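Local coordinates for protein tartronate semialdehyde reductase (Salmonella typhimurium, PDB 1VPD) that probably reduces tartronate semialdehyde to D-glycerate with NADH or NADPH, the last step of galactarate breakdown to D-glycerate, at residues V182-L193 with S217-V227; I238-L249 with T262-L272. All coordinates share one frame; numbering follows the deposited sequence. Where two conformers were deposited one is given.

Contact 1 of 2, residues V182-L193 with S217-V227; sequences VALNIAAMSEAL and STVLDAKAPMV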
loop_
_atom_site.group_PDB
_atom_site.type_symbol
_atom_site.label_atom_id
_atom_site.label_comp_id
_atom_site.label_asym_id
_atom_site.label_seq_id
_atom_site.Cartn_x
_atom_site.Cartn_y
_atom_site.Cartn_z
ATOM N N VAL A 182 -1.284 -0.857 11.516
ATOM C CA VAL A 182 -2.344 0.002 11.017
ATOM C C VAL A 182 -3.721 -0.576 11.355
ATOM O O VAL A 182 -4.603 0.147 11.832
ATOM C CB VAL A 182 -2.190 0.278 9.515
ATOM C CG1 VAL A 182 -3.385 1.057 8.985
ATOM C CG2 VAL A 182 -0.897 1.070 9.245
ATOM N N ALA A 183 -3.919 -1.870 11.104
ATOM C CA ALA A 183 -5.202 -2.498 11.396
ATOM C C ALA A 183 -5.534 -2.373 12.869
ATOM O O ALA A 183 -6.649 -2.011 13.211
ATOM C CB ALA A 183 -5.231 -3.940 10.985
ATOM N N LEU A 184 -4.567 -2.685 13.736
ATOM C CA LEU A 184 -4.819 -2.670 15.175
ATOM C C LEU A 184 -5.020 -1.250 15.707
ATOM O O LEU A 184 -5.847 -1.047 16.570
ATOM C CB LEU A 184 -3.699 -3.396 15.924
ATOM C CG LEU A 184 -3.642 -4.901 15.612
ATOM C CD1 LEU A 184 -2.446 -5.553 16.266
ATOM C CD2 LEU A 184 -4.921 -5.594 16.079
ATOM N N ASN A 185 -4.292 -0.267 15.184
ATOM C CA ASN A 185 -4.445 1.117 15.624
ATOM C C ASN A 185 -5.839 1.619 15.245
ATOM O O ASN A 185 -6.452 2.352 16.016
ATOM C CB ASN A 185 -3.393 2.042 15.024
ATOM C CG ASN A 185 -2.007 1.900 15.677
ATOM O OD1 ASN A 185 -1.758 0.978 16.491
ATOM N ND2 ASN A 185 -1.090 2.848 15.336
ATOM N N ILE A 186 -6.343 1.220 14.071
ATOM C CA ILE A 186 -7.687 1.597 13.672
ATOM C C ILE A 186 -8.725 0.913 14.563
ATOM O O ILE A 186 -9.677 1.554 15.037
ATOM C CB ILE A 186 -7.975 1.275 12.180
ATOM C CG1 ILE A 186 -7.117 2.141 11.265
ATOM C CG2 ILE A 186 -9.457 1.492 11.864
ATOM C CD1 ILE A 186 -7.174 1.691 9.807
ATOM N N ALA A 187 -8.553 -0.387 14.776
ATOM C CA ALA A 187 -9.462 -1.144 15.640
ATOM C C ALA A 187 -9.477 -0.576 17.057
ATOM O O ALA A 187 -10.538 -0.431 17.661
ATOM C CB ALA A 187 -9.121 -2.599 15.637
ATOM N N ALA A 188 -8.300 -0.244 17.579
ATOM C CA ALA A 188 -8.191 0.295 18.925
ATOM C C ALA A 188 -8.889 1.635 19.070
ATOM O O ALA A 188 -9.593 1.875 20.055
ATOM C CB ALA A 188 -6.695 0.432 19.313
HETATM N N MSE A 189 -8.670 2.521 18.103
HETATM C CA MSE A 189 -9.391 3.799 18.035
HETATM C C MSE A 189 -10.900 3.557 18.067
HETATM O O MSE A 189 -11.616 4.213 18.803
HETATM C CB MSE A 189 -9.018 4.560 16.753
HETATM C CG MSE A 189 -9.901 5.741 16.488
HETATM SE SE MSE A 189 -9.656 6.432 14.705
HETATM C CE MSE A 189 -10.640 5.043 13.807
ATOM N N SER A 190 -11.378 2.610 17.269
ATOM C CA SER A 190 -12.802 2.313 17.136
ATOM C C SER A 190 -13.390 1.780 18.446
ATOM O O SER A 190 -14.451 2.224 18.904
ATOM C CB SER A 190 -13.008 1.294 16.013
ATOM O OG SER A 190 -12.565 1.811 14.761
ATOM N N GLU A 191 -12.657 0.857 19.075
ATOM C CA GLU A 191 -13.045 0.258 20.332
ATOM C C GLU A 191 -13.173 1.352 21.398
ATOM O O GLU A 191 -14.161 1.408 22.125
ATOM C CB GLU A 191 -12.000 -0.800 20.727
ATOM C CG GLU A 191 -12.361 -1.610 21.943
ATOM C CD GLU A 191 -11.624 -2.939 22.065
ATOM O OE1 GLU A 191 -11.609 -3.755 21.106
ATOM O OE2 GLU A 191 -11.097 -3.183 23.164
ATOM N N ALA A 192 -12.172 2.217 21.477
ATOM C CA ALA A 192 -12.125 3.270 22.478
ATOM C C ALA A 192 -13.186 4.365 22.265
ATOM O O ALA A 192 -13.839 4.793 23.217
ATOM C CB ALA A 192 -10.747 3.883 22.520
ATOM N N LEU A 193 -13.332 4.832 21.035
ATOM C CA LEU A 193 -14.331 5.876 20.736
ATOM C C LEU A 193 -15.751 5.350 20.919
ATOM O O LEU A 193 -16.607 6.062 21.431
ATOM C CB LEU A 193 -14.129 6.460 19.321
ATOM C CG LEU A 193 -12.859 7.268 19.113
ATOM C CD1 LEU A 193 -12.835 7.814 17.681
ATOM C CD2 LEU A 193 -12.709 8.423 20.094
ATOM N N SER A 217 -1.743 9.252 17.321
ATOM C CA SER A 217 -1.172 8.524 16.201
ATOM C C SER A 217 -1.551 9.123 14.872
ATOM O O SER A 217 -2.516 9.868 14.764
ATOM C CB SER A 217 -1.633 7.063 16.233
ATOM O OG SER A 217 -2.989 6.904 15.833
ATOM N N THR A 218 -0.825 8.707 13.837
ATOM C CA THR A 218 -1.158 9.070 12.474
ATOM C C THR A 218 -2.528 8.508 12.064
ATOM O O THR A 218 -3.323 9.199 11.436
ATOM C CB THR A 218 -0.020 8.610 11.567
ATOM O OG1 THR A 218 1.203 9.221 12.031
ATOM C CG2 THR A 218 -0.209 9.079 10.109
ATOM N N VAL A 219 -2.834 7.278 12.493
ATOM C CA VAL A 219 -4.163 6.694 12.271
ATOM C C VAL A 219 -5.257 7.512 12.942
ATOM O O VAL A 219 -6.299 7.774 12.333
ATOM C CB VAL A 219 -4.232 5.232 12.757
ATOM C CG1 VAL A 219 -5.669 4.830 13.155
ATOM C CG2 VAL A 219 -3.711 4.302 11.667
ATOM N N LEU A 220 -5.028 7.936 14.179
ATOM C CA LEU A 220 -6.063 8.661 14.907
ATOM C C LEU A 220 -6.438 9.942 14.149
ATOM O O LEU A 220 -7.620 10.225 13.925
ATOM C CB LEU A 220 -5.630 8.970 16.339
ATOM C CG LEU A 220 -6.701 9.616 17.225
ATOM C CD1 LEU A 220 -7.808 8.649 17.536
ATOM C CD2 LEU A 220 -6.064 10.124 18.515
ATOM N N ASP A 221 -5.432 10.704 13.750
ATOM C CA ASP A 221 -5.690 11.980 13.062
ATOM C C ASP A 221 -6.222 11.802 11.647
ATOM O O ASP A 221 -6.987 12.646 11.169
ATOM C CB ASP A 221 -4.426 12.815 13.027
ATOM C CG ASP A 221 -4.063 13.381 14.376
ATOM O OD1 ASP A 221 -4.967 13.686 15.171
ATOM O OD2 ASP A 221 -2.893 13.562 14.712
ATOM N N ALA A 222 -5.825 10.725 10.969
ATOM C CA ALA A 222 -6.325 10.452 9.619
ATOM C C ALA A 222 -7.754 9.920 9.609
ATOM O O ALA A 222 -8.547 10.308 8.748
ATOM C CB ALA A 222 -5.426 9.457 8.897
ATOM N N LYS A 223 -8.079 9.046 10.562
ATOM C CA LYS A 223 -9.296 8.243 10.505
ATOM C C LYS A 223 -10.411 8.676 11.444
ATOM O O LYS A 223 -11.579 8.471 11.105
ATOM C CB LYS A 223 -8.960 6.761 10.704
ATOM C CG LYS A 223 -7.941 6.203 9.720
ATOM C CD LYS A 223 -8.295 6.485 8.259
ATOM C CE LYS A 223 -7.449 5.681 7.299
ATOM N NZ LYS A 223 -7.885 5.914 5.880
ATOM N N ALA A 224 -10.106 9.299 12.580
ATOM C CA ALA A 224 -11.194 9.712 13.483
ATOM C C ALA A 224 -12.142 10.700 12.798
ATOM O O ALA A 224 -13.363 10.544 12.892
ATOM C CB ALA A 224 -10.693 10.255 14.834
ATOM N N PRO A 225 -11.603 11.703 12.107
ATOM C CA PRO A 225 -12.475 12.631 11.367
ATOM C C PRO A 225 -13.336 11.924 10.320
ATOM O O PRO A 225 -14.527 12.264 10.196
ATOM C CB PRO A 225 -11.480 13.621 10.750
ATOM C CG PRO A 225 -10.323 13.584 11.703
ATOM C CD PRO A 225 -10.191 12.109 12.015
HETATM N N MSE A 226 -12.775 10.947 9.603
HETATM C CA MSE A 226 -13.525 10.207 8.590
HETATM C C MSE A 226 -14.690 9.459 9.215
HETATM O O MSE A 226 -15.816 9.518 8.723
HETATM C CB MSE A 226 -12.611 9.240 7.827
HETATM C CG MSE A 226 -11.547 9.935 6.999
HETATM SE SE MSE A 226 -10.463 8.702 5.952
HETATM C CE MSE A 226 -11.835 7.931 4.782
ATOM N N VAL A 227 -14.424 8.726 10.297
ATOM C CA VAL A 227 -15.487 8.014 10.990
ATOM C C VAL A 227 -16.590 8.979 11.428
ATOM O O VAL A 227 -17.766 8.730 11.185
ATOM C CB VAL A 227 -14.952 7.247 12.225
ATOM C CG1 VAL A 227 -16.099 6.633 13.009
ATOM C CG2 VAL A 227 -13.963 6.174 11.808
#
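Met189, a selenomethionine on the long helix 170-198, drops as a knob into a hole on helix 218-228 formed by Val219, Leu220, Ala224 and Val227. This is helix-on-helix packing in the all-helical C-terminal domain of the 3-hydroxyisobutyrate dehydrogenase family, the two segment axes crossing at -58°. The Met189 side chain leaves with CG anti to the backbone N (chi1 169°) and stays extended until a bend at chi3. Met189 CG rests 3.7 Å from Leu220 CD1, while Met189 SE lies over the backbone of the other helix, 3.6 Å from Ala224 N. Past the bend the methyl CE meets Val227 CG2 tip to tip and touches Lys223 CB, the side chains of Met189 and Lys223 crossing at about a right angle; the ammonium end of Lys223 leads away to a salt bridge with Asp281.

One turn before Lys223, Val219 points the other way, onto helix 182-193. Val219 CG1 comes within 3.6 Å of Ile186 CG1, the two side chains crossing nearly at a right angle, and Val219 CB packs on Asn185 CB. Leu193 adds a looser touch on Ala224.

Behind this layer, local bonds act within each helix. Ser190 N and Ser190 OG grip Ile186 O from opposite faces of its carbonyl plane. Ser217 is the N-cap of the second helix, Ser217 OG accepting from Leu220 N at 2.8 Å.

Contact 2 of 2, residues I238-L249 with T262-L272; sequences IDLHIKDLANAL and TAAVMEMMQAL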
loop_
_atom_site.group_PDB
_atom_site.type_symbol
_atom_site.label_atom_id
_atom_site.label_comp_id
_atom_site.label_asym_id
_atom_site.label_seq_id
_atom_site.Cartn_x
_atom_site.Cartn_y
_atom_site.Cartn_z
ATOM N N ILE A 238 -11.075 -2.231 2.745
ATOM C CA ILE A 238 -11.047 -3.371 3.663
ATOM C C ILE A 238 -10.598 -4.668 2.956
ATOM O O ILE A 238 -9.787 -5.418 3.509
ATOM C CB ILE A 238 -12.440 -3.569 4.322
ATOM C CG1 ILE A 238 -12.707 -2.504 5.394
ATOM C CG2 ILE A 238 -12.591 -4.981 4.884
ATOM C CD1 ILE A 238 -11.997 -2.768 6.728
ATOM N N ASP A 239 -11.055 -4.907 1.725
ATOM C CA ASP A 239 -10.669 -6.115 1.019
ATOM C C ASP A 239 -9.154 -6.242 0.801
ATOM O O ASP A 239 -8.621 -7.362 0.839
ATOM C CB ASP A 239 -11.442 -6.289 -0.298
ATOM C CG ASP A 239 -12.853 -6.776 -0.089
ATOM O OD1 ASP A 239 -13.166 -7.366 0.983
ATOM O OD2 ASP A 239 -13.735 -6.606 -0.963
ATOM N N LEU A 240 -8.482 -5.120 0.555
ATOM C CA LEU A 240 -7.026 -5.110 0.449
ATOM C C LEU A 240 -6.343 -5.331 1.800
ATOM O O LEU A 240 -5.349 -6.046 1.872
ATOM C CB LEU A 240 -6.513 -3.825 -0.198
ATOM C CG LEU A 240 -6.939 -3.659 -1.652
ATOM C CD1 LEU A 240 -6.538 -2.258 -2.127
ATOM C CD2 LEU A 240 -6.318 -4.731 -2.521
ATOM N N HIS A 241 -6.890 -4.756 2.866
ATOM C CA HIS A 241 -6.309 -4.963 4.180
ATOM C C HIS A 241 -6.476 -6.422 4.618
ATOM O O HIS A 241 -5.575 -6.961 5.254
ATOM C CB HIS A 241 -6.840 -3.975 5.228
ATOM C CG HIS A 241 -5.811 -3.603 6.249
ATOM N ND1 HIS A 241 -5.782 -2.372 6.864
ATOM C CD2 HIS A 241 -4.772 -4.310 6.768
ATOM C CE1 HIS A 241 -4.762 -2.331 7.711
ATOM N NE2 HIS A 241 -4.135 -3.497 7.676
ATOM N N ILE A 242 -7.576 -7.068 4.225
ATOM C CA ILE A 242 -7.765 -8.493 4.463
ATOM C C ILE A 242 -6.626 -9.301 3.838
ATOM O O ILE A 242 -6.070 -10.195 4.475
ATOM C CB ILE A 242 -9.157 -8.988 3.944
ATOM C CG1 ILE A 242 -10.259 -8.510 4.898
ATOM C CG2 ILE A 242 -9.174 -10.510 3.814
ATOM C CD1 ILE A 242 -11.692 -8.706 4.402
ATOM N N LYS A 243 -6.284 -8.988 2.595
ATOM C CA LYS A 243 -5.173 -9.659 1.903
ATOM C C LYS A 243 -3.855 -9.465 2.657
ATOM O O LYS A 243 -3.098 -10.431 2.835
ATOM C CB LYS A 243 -5.095 -9.179 0.450
ATOM C CG LYS A 243 -3.843 -9.550 -0.332
ATOM C CD LYS A 243 -2.727 -8.525 -0.217
ATOM C CE LYS A 243 -3.120 -7.125 -0.707
ATOM N NZ LYS A 243 -1.960 -6.150 -0.687
ATOM N N ASP A 244 -3.608 -8.245 3.131
ATOM C CA ASP A 244 -2.388 -7.982 3.900
ATOM C C ASP A 244 -2.388 -8.770 5.214
ATOM O O ASP A 244 -1.362 -9.329 5.588
ATOM C CB ASP A 244 -2.205 -6.502 4.213
ATOM C CG ASP A 244 -1.828 -5.676 3.003
ATOM O OD1 ASP A 244 -1.276 -6.226 2.004
ATOM O OD2 ASP A 244 -2.081 -4.456 2.989
ATOM N N LEU A 245 -3.506 -8.800 5.935
ATOM C CA LEU A 245 -3.540 -9.575 7.173
ATOM C C LEU A 245 -3.416 -11.079 6.921
ATOM O O LEU A 245 -2.798 -11.782 7.727
ATOM C CB LEU A 245 -4.769 -9.273 8.041
ATOM C CG LEU A 245 -4.942 -7.829 8.514
ATOM C CD1 LEU A 245 -5.985 -7.814 9.634
ATOM C CD2 LEU A 245 -3.621 -7.183 8.978
ATOM N N ALA A 246 -4.006 -11.577 5.833
ATOM C CA ALA A 246 -3.816 -12.970 5.444
ATOM C C ALA A 246 -2.339 -13.274 5.247
ATOM O O ALA A 246 -1.843 -14.291 5.723
ATOM C CB ALA A 246 -4.596 -13.296 4.189
ATOM N N ASN A 247 -1.628 -12.382 4.560
ATOM C CA ASN A 247 -0.195 -12.549 4.378
ATOM C C ASN A 247 0.569 -12.498 5.707
ATOM O O ASN A 247 1.483 -13.304 5.928
ATOM C CB ASN A 247 0.345 -11.510 3.393
ATOM C CG ASN A 247 -0.117 -11.769 1.962
ATOM O OD1 ASN A 247 -0.527 -12.904 1.604
ATOM N ND2 ASN A 247 -0.022 -10.741 1.115
ATOM N N ALA A 248 0.165 -11.589 6.601
ATOM C CA ALA A 248 0.821 -11.478 7.905
ATOM C C ALA A 248 0.639 -12.750 8.720
ATOM O O ALA A 248 1.585 -13.270 9.321
ATOM C CB ALA A 248 0.322 -10.273 8.660
ATOM N N LEU A 249 -0.579 -13.272 8.718
ATOM C CA LEU A 249 -0.884 -14.499 9.450
ATOM C C LEU A 249 -0.156 -15.690 8.852
ATOM O O LEU A 249 0.383 -16.518 9.589
ATOM C CB LEU A 249 -2.397 -14.727 9.474
ATOM C CG LEU A 249 -3.124 -13.781 10.433
ATOM C CD1 LEU A 249 -4.587 -13.655 10.036
ATOM C CD2 LEU A 249 -3.034 -14.223 11.863
ATOM N N THR A 262 -4.043 -9.495 15.573
ATOM C CA THR A 262 -4.236 -9.542 14.129
ATOM C C THR A 262 -5.251 -10.623 13.767
ATOM O O THR A 262 -6.151 -10.400 12.947
ATOM C CB THR A 262 -2.887 -9.800 13.411
ATOM O OG1 THR A 262 -1.973 -8.719 13.643
ATOM C CG2 THR A 262 -3.081 -9.858 11.925
ATOM N N ALA A 263 -5.127 -11.794 14.380
ATOM C CA ALA A 263 -6.087 -12.874 14.127
ATOM C C ALA A 263 -7.506 -12.425 14.477
ATOM O O ALA A 263 -8.456 -12.690 13.721
ATOM C CB ALA A 263 -5.712 -14.118 14.863
ATOM N N ALA A 264 -7.659 -11.715 15.591
ATOM C CA ALA A 264 -8.974 -11.187 15.982
ATOM C C ALA A 264 -9.485 -10.144 15.006
ATOM O O ALA A 264 -10.654 -10.210 14.585
ATOM C CB ALA A 264 -8.948 -10.618 17.389
ATOM N N VAL A 265 -8.646 -9.189 14.630
ATOM C CA VAL A 265 -9.106 -8.134 13.709
ATOM C C VAL A 265 -9.413 -8.697 12.313
ATOM O O VAL A 265 -10.351 -8.244 11.654
ATOM C CB VAL A 265 -8.139 -6.950 13.697
ATOM C CG1 VAL A 265 -8.509 -5.955 12.616
ATOM C CG2 VAL A 265 -8.143 -6.298 15.063
HETATM N N MSE A 266 -8.695 -9.732 11.904
HETATM C CA MSE A 266 -9.029 -10.447 10.678
HETATM C C MSE A 266 -10.469 -10.958 10.683
HETATM O O MSE A 266 -11.179 -10.774 9.683
HETATM C CB MSE A 266 -8.064 -11.597 10.397
HETATM C CG MSE A 266 -8.522 -12.563 9.324
HETATM SE SE MSE A 266 -8.676 -11.685 7.562
HETATM C CE MSE A 266 -7.237 -12.636 6.670
ATOM N N GLU A 267 -10.917 -11.540 11.790
ATOM C CA GLU A 267 -12.285 -12.036 11.861
ATOM C C GLU A 267 -13.277 -10.879 11.822
ATOM O O GLU A 267 -14.361 -11.029 11.244
ATOM C CB GLU A 267 -12.498 -12.929 13.083
ATOM C CG GLU A 267 -11.625 -14.204 13.062
ATOM C CD GLU A 267 -11.726 -14.993 11.771
ATOM O OE1 GLU A 267 -12.875 -15.312 11.369
ATOM O OE2 GLU A 267 -10.655 -15.301 11.165
HETATM N N MSE A 268 -12.931 -9.748 12.427
HETATM C CA MSE A 268 -13.761 -8.544 12.321
HETATM C C MSE A 268 -13.897 -8.103 10.857
HETATM O O MSE A 268 -15.011 -7.745 10.396
HETATM C CB MSE A 268 -13.184 -7.374 13.137
HETATM C CG MSE A 268 -13.040 -7.667 14.618
HETATM SE SE MSE A 268 -12.333 -6.105 15.525
HETATM C CE MSE A 268 -11.896 -7.036 17.182
HETATM N N MSE A 269 -12.780 -8.100 10.136
HETATM C CA MSE A 269 -12.800 -7.745 8.727
HETATM C C MSE A 269 -13.596 -8.749 7.889
HETATM O O MSE A 269 -14.297 -8.337 6.946
HETATM C CB MSE A 269 -11.377 -7.564 8.191
HETATM C CG MSE A 269 -10.655 -6.360 8.764
HETATM SE SE MSE A 269 -9.051 -6.048 7.742
HETATM C CE MSE A 269 -8.415 -4.508 8.774
ATOM N N GLN A 270 -13.564 -10.040 8.251
ATOM C CA GLN A 270 -14.436 -11.026 7.575
ATOM C C GLN A 270 -15.919 -10.673 7.771
ATOM O O GLN A 270 -16.722 -10.741 6.825
ATOM C CB GLN A 270 -14.131 -12.463 8.025
ATOM C CG GLN A 270 -12.749 -12.931 7.609
ATOM C CD GLN A 270 -12.625 -13.194 6.108
ATOM O OE1 GLN A 270 -13.624 -13.521 5.435
ATOM N NE2 GLN A 270 -11.411 -13.035 5.573
ATOM N N ALA A 271 -16.285 -10.276 8.988
ATOM C CA ALA A 271 -17.649 -9.854 9.255
ATOM C C ALA A 271 -18.024 -8.623 8.417
ATOM O O ALA A 271 -19.135 -8.572 7.855
ATOM C CB ALA A 271 -17.850 -9.586 10.749
ATOM N N LEU A 272 -17.113 -7.651 8.336
ATOM C CA LEU A 272 -17.353 -6.437 7.546
ATOM C C LEU A 272 -17.547 -6.757 6.069
ATOM O O LEU A 272 -18.472 -6.223 5.424
ATOM C CB LEU A 272 -16.228 -5.435 7.737
ATOM C CG LEU A 272 -16.249 -4.722 9.088
ATOM C CD1 LEU A 272 -14.955 -4.024 9.355
ATOM C CD2 LEU A 272 -17.438 -3.742 9.173
#
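Three knobs interlock helices 238-255 and 260-274: Met269 fits among Ile238, His241, Ile242 and Leu245; Met266 among Ile242, Leu245, Ala246 and Leu249; and Leu245, from the other side, among Thr262, Val265, Met266 and Met269. Both methionines are selenomethionines. The segments run roughly antiparallel, with 148° between their directions and axes 10.1 Å apart.

The aliphatic packing runs the length of the interface. Ile242 and Met269 slide past each other in opposite directions, bringing Ile242 CG1 to 3.6 Å from Met269 CB. Leu245 splits its branches, CD1 against Met269 SE and CD2 against Thr262 CG2. Leu249 does likewise, with CD1 on the CB and CG of Met266 and CD2 on Ala263.

Met266 bends at chi2 (64°) and again at chi3, which carries its methyl back onto the opposing backbone: Met266 CE is 3.5 Å from Ile242 O and also touches Ala246 CB. Met269 instead stays extended beyond CG, and this length delivers its methyl to an aromatic partner.

That partner is His241. Met269 CE makes a CH-pi contact over one face of the imidazole, 4.0 Å from the ring centroid and offset toward the rim, with SE lying obliquely farther out. His241 NE2 is hydrogen-bonded to Gln179 O, which, with the neighbouring rings of Phe236 and His282, should limit how the imidazole can turn.

Lys243, predicted to bind NAD(+), points away from helix 260-274. Lys243 NZ forms a salt bridge with Asp244 OD1 and hydrogen-bonds Ser100 O, while Asp244 OD2 accepts from Gln179 NE2. An antiparallel helix pair thus backs the predicted cofactor site, in the C-terminal helical domain characteristic of the 3-hydroxyisobutyrate dehydrogenase family.

Overall arrangement
Contacts 1 and 2 follow one another along the chain, with centres about 16 Å apart, and helix 170-198 joins them. While one side of it carries contact 1, Ala183, Leu184 and Ala187 face the pair of contact 2: Ala187 CB packs 3.9 Å from Val265 CG2, and Ala183 CB lies 3.5 Å from His241 NE2. Val182 and His241 meet where the two contacts approach the probable active site. Their side chains are about 6 Å and 7 Å, respectively, from that of Lys175, the predicted catalytic residue, and about 4 Å and 5 Å from a bound tartaric acid, probably a crystallisation additive, which may mark the substrate pocket.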